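Local coordinates for probable glucarate dehydratase (Mycobacterium smegmatis str. MC2 155, PDB 3VDG), which probably dehydrates glucarate or a related acid sugar, as a metal-dependent member of the enolase superfamily, at residues F210-L215 with D238-L243. Numbering follows the deposited sequence. Where two conformers were deposited one is given.
Sequences FSAIKL and DHPLRL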
ATOM      1  N   PHE A 210      28.860  10.281   3.273  1.00 23.82           N
ATOM      2  CA  PHE A 210      27.792  10.254   2.267  1.00 24.35           C
ATOM      3  C   PHE A 210      28.344   9.905   0.889  1.00 31.00           C
ATOM      4  O   PHE A 210      29.386  10.407   0.495  1.00 28.11           O
ATOM      5  CB  PHE A 210      27.059  11.601   2.203  1.00 21.36           C
ATOM      6  CG  PHE A 210      26.413  12.012   3.489  1.00 23.46           C
ATOM      7  CD1 PHE A 210      25.508  11.172   4.132  1.00 29.66           C
ATOM      8  CD2 PHE A 210      26.661  13.272   4.035  1.00 23.64           C
ATOM      9  CE1 PHE A 210      24.892  11.564   5.311  1.00 22.41           C
ATOM     10  CE2 PHE A 210      26.053  13.667   5.210  1.00 23.23           C
ATOM     11  CZ  PHE A 210      25.164  12.817   5.854  1.00 26.28           C
ATOM     12  N   SER A 211      27.617   9.074   0.152  1.00 28.24           N
ATOM     13  CA  SER A 211      28.016   8.564  -1.161  0.50 33.87           C
ATOM     14  C   SER A 211      27.297   9.248  -2.317  1.00 36.71           C
ATOM     15  O   SER A 211      27.532   8.897  -3.471  1.00 37.69           O
ATOM     16  CB  SER A 211      27.661   7.079  -1.254  0.50 40.69           C
ATOM     17  OG  SER A 211      26.245   6.926  -1.304  0.50 40.36           O
ATOM     18  N   ALA A 212      26.362  10.144  -1.999  1.00 25.92           N
ATOM     19  CA  ALA A 212      25.575  10.885  -3.014  1.00 22.79           C
ATOM     20  C   ALA A 212      25.472  12.323  -2.516  1.00 24.41           C
ATOM     21  O   ALA A 212      25.557  12.572  -1.306  1.00 20.94           O
ATOM     22  CB  ALA A 212      24.188  10.283  -3.207  1.00 26.04           C
ATOM     23  N   ILE A 213      25.310  13.273  -3.429  1.00 24.02           N
ATOM     24  CA  ILE A 213      25.400  14.675  -3.037  1.00 21.51           C
ATOM     25  C   ILE A 213      24.259  15.461  -3.669  1.00 19.50           C
ATOM     26  O   ILE A 213      23.948  15.297  -4.856  1.00 26.10           O
ATOM     27  CB  ILE A 213      26.732  15.301  -3.514  1.00 26.71           C
ATOM     28  CG1 ILE A 213      27.941  14.539  -2.954  1.00 24.58           C
ATOM     29  CG2 ILE A 213      26.802  16.763  -3.121  1.00 24.05           C
ATOM     30  CD1 ILE A 213      29.276  15.044  -3.491  1.00 25.44           C
ATOM     31  N   LYS A 214      23.621  16.310  -2.879  1.00 22.23           N
ATOM     32  CA  LYS A 214      22.557  17.128  -3.425  1.00 19.85           C
ATOM     33  C   LYS A 214      22.886  18.592  -3.179  1.00 23.67           C
ATOM     34  O   LYS A 214      23.344  18.934  -2.100  1.00 24.42           O
ATOM     35  CB  LYS A 214      21.240  16.801  -2.713  1.00 21.58           C
ATOM     36  CG  LYS A 214      20.131  17.815  -3.003  1.00 30.90           C
ATOM     37  CD  LYS A 214      18.834  17.458  -2.277  1.00 33.30           C
ATOM     38  CE  LYS A 214      17.714  18.413  -2.658  1.00 29.68           C
ATOM     39  NZ  LYS A 214      16.403  17.966  -2.117  1.00 29.70           N
ATOM     40  N   LEU A 215      22.617  19.456  -4.163  1.00 21.99           N
ATOM     41  CA  LEU A 215      22.791  20.904  -3.977  1.00 19.20           C
ATOM     42  C   LEU A 215      21.436  21.637  -3.999  1.00 18.22           C
ATOM     43  O   LEU A 215      20.640  21.482  -4.942  1.00 21.80           O
ATOM     44  CB  LEU A 215      23.717  21.491  -5.066  1.00 25.87           C
ATOM     45  CG  LEU A 215      23.934  23.015  -5.058  1.00 25.54           C
ATOM     46  CD1 LEU A 215      24.637  23.437  -3.781  1.00 18.84           C
ATOM     47  CD2 LEU A 215      24.717  23.491  -6.284  1.00 19.10           C
ATOM     48  N   ASP A 238      32.840   9.836  -8.418  1.00 30.08           N
ATOM     49  CA  ASP A 238      31.967   8.668  -8.340  1.00 38.88           C
ATOM     50  C   ASP A 238      30.649   8.946  -7.598  1.00 35.95           C
ATOM     51  O   ASP A 238      29.793   8.079  -7.514  1.00 41.78           O
ATOM     52  CB  ASP A 238      32.714   7.504  -7.686  1.00 39.90           C
ATOM     53  CG  ASP A 238      33.886   7.022  -8.526  1.00 70.77           C
ATOM     54  OD1 ASP A 238      33.720   6.900  -9.760  1.00 50.28           O
ATOM     55  OD2 ASP A 238      34.968   6.769  -7.955  1.00 66.18           O
ATOM     56  N   HIS A 239      30.493  10.154  -7.063  1.00 30.84           N
ATOM     57  CA  HIS A 239      29.283  10.497  -6.317  1.00 27.10           C
ATOM     58  C   HIS A 239      28.124  10.871  -7.202  1.00 26.15           C
ATOM     59  O   HIS A 239      28.237  11.768  -8.034  1.00 29.04           O
ATOM     60  CB  HIS A 239      29.567  11.637  -5.360  1.00 26.82           C
ATOM     61  CG  HIS A 239      30.342  11.221  -4.132  1.00 33.87           C
ATOM     62  ND1 HIS A 239      31.561  10.647  -4.200  1.00 33.99           N
ATOM     63  CD2 HIS A 239      30.030  11.322  -2.780  1.00 26.95           C
ATOM     64  CE1 HIS A 239      32.007  10.388  -2.956  1.00 35.90           C
ATOM     65  NE2 HIS A 239      31.072  10.802  -2.086  1.00 38.36           N
ATOM     66  N   PRO A 240      26.978  10.193  -7.035  1.00 24.42           N
ATOM     67  CA  PRO A 240      25.793  10.700  -7.716  1.00 21.59           C
ATOM     68  C   PRO A 240      25.462  12.117  -7.220  1.00 20.73           C
ATOM     69  O   PRO A 240      25.674  12.426  -6.038  1.00 26.10           O
ATOM     70  CB  PRO A 240      24.696   9.700  -7.311  1.00 29.08           C
ATOM     71  CG  PRO A 240      25.445   8.433  -6.999  1.00 35.96           C
ATOM     72  CD  PRO A 240      26.715   8.914  -6.340  1.00 32.79           C
ATOM     73  N   LEU A 241      24.961  12.956  -8.132  1.00 22.76           N
ATOM     74  CA  LEU A 241      24.696  14.377  -7.852  1.00 24.57           C
ATOM     75  C   LEU A 241      23.257  14.722  -8.187  1.00 21.65           C
ATOM     76  O   LEU A 241      22.686  14.213  -9.152  1.00 21.78           O
ATOM     77  CB  LEU A 241      25.612  15.289  -8.701  1.00 23.28           C
ATOM     78  CG  LEU A 241      27.126  15.127  -8.530  1.00 31.58           C
ATOM     79  CD1 LEU A 241      27.850  16.080  -9.467  1.00 27.75           C
ATOM     80  CD2 LEU A 241      27.562  15.377  -7.093  1.00 31.49           C
ATOM     81  N   ARG A 242      22.672  15.613  -7.397  1.00 23.96           N
ATOM     82  CA  ARG A 242      21.322  16.072  -7.661  1.00 25.08           C
ATOM     83  C   ARG A 242      21.292  17.559  -7.461  1.00 21.06           C
ATOM     84  O   ARG A 242      22.038  18.091  -6.646  1.00 21.22           O
ATOM     85  CB  ARG A 242      20.348  15.468  -6.654  1.00 28.62           C
ATOM     86  CG  ARG A 242      20.395  13.964  -6.578  1.00 31.78           C
ATOM     87  CD  ARG A 242      19.971  13.579  -5.176  1.00 51.52           C
ATOM     88  NE  ARG A 242      20.042  12.143  -4.993  1.00 41.58           N
ATOM     89  CZ  ARG A 242      19.667  11.519  -3.891  1.00 42.91           C
ATOM     90  NH1 ARG A 242      19.197  12.208  -2.849  1.00 47.03           N
ATOM     91  NH2 ARG A 242      19.769  10.204  -3.835  1.00 32.52           N
ATOM     92  N   LEU A 243      20.415  18.227  -8.194  1.00 25.13           N
ATOM     93  CA  LEU A 243      20.282  19.671  -8.068  1.00 22.93           C
ATOM     94  C   LEU A 243      18.796  19.978  -7.891  1.00 19.22           C
ATOM     95  O   LEU A 243      17.953  19.378  -8.554  1.00 23.18           O
ATOM     96  CB  LEU A 243      20.821  20.348  -9.337  1.00 27.88           C
ATOM     97  CG  LEU A 243      20.675  21.867  -9.501  1.00 23.60           C
ATOM     98  CD1 LEU A 243      21.376  22.601  -8.365  1.00 19.82           C
ATOM     99  CD2 LEU A 243      21.249  22.283 -10.863  1.00 25.38           C
TER
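The imidazole of His239 presents its edge to Phe210, whose carbonyl O lies near the ring plane. NE2 donates a weak hydrogen bond to it, bent to 129° at the proton. The contact belongs to the modified TIM barrel, (beta/alpha)7beta, of the enolase superfamily. Obliquely to the same ring sit the backbone of Ser211 and Ala212 and, 3.8 Å from His239 CD2, CG1 of Ile213. Phe236 meets this imidazole edge-to-face. The guanidinium of Arg242 is approached obliquely by Ala212 CB.

Residues 213-215 and 241-243 are neighbouring parallel strands of the barrel. Helix 222-235 makes the right-handed crossover of this beta-alpha-beta unit. Three backbone bonds join the strands: Ile213 N to Pro240 O, Arg242 N to Ile213 O and Leu215 N to Arg242 O. The last is the straightest, 164° at the proton.

Ile213, Leu215, Leu241 and Leu243 share one face. Helices 194-208 and 222-235 pack on the first three, and Leu243 touches Trp249. Leu241 CD2 lies 3.7 Å from Ile213 CB. Leu215 and Leu243 run side by side.

Lys214 and Arg242 share the other face, inside the barrel. Lys214 is fully extended, with CG anti to the backbone N (chi1 168°). It carries NZ to salt bridges with Asp370 and Glu269, beside the sodium held by Asp244, Glu269 and Asn292. Arg242 NH1 also bridges Asp370, NE bridges Glu266 and NH2 bonds to Ala368 O. At the strand entrance, Pro240 CD comes within 3.0 Å of Ser211 O.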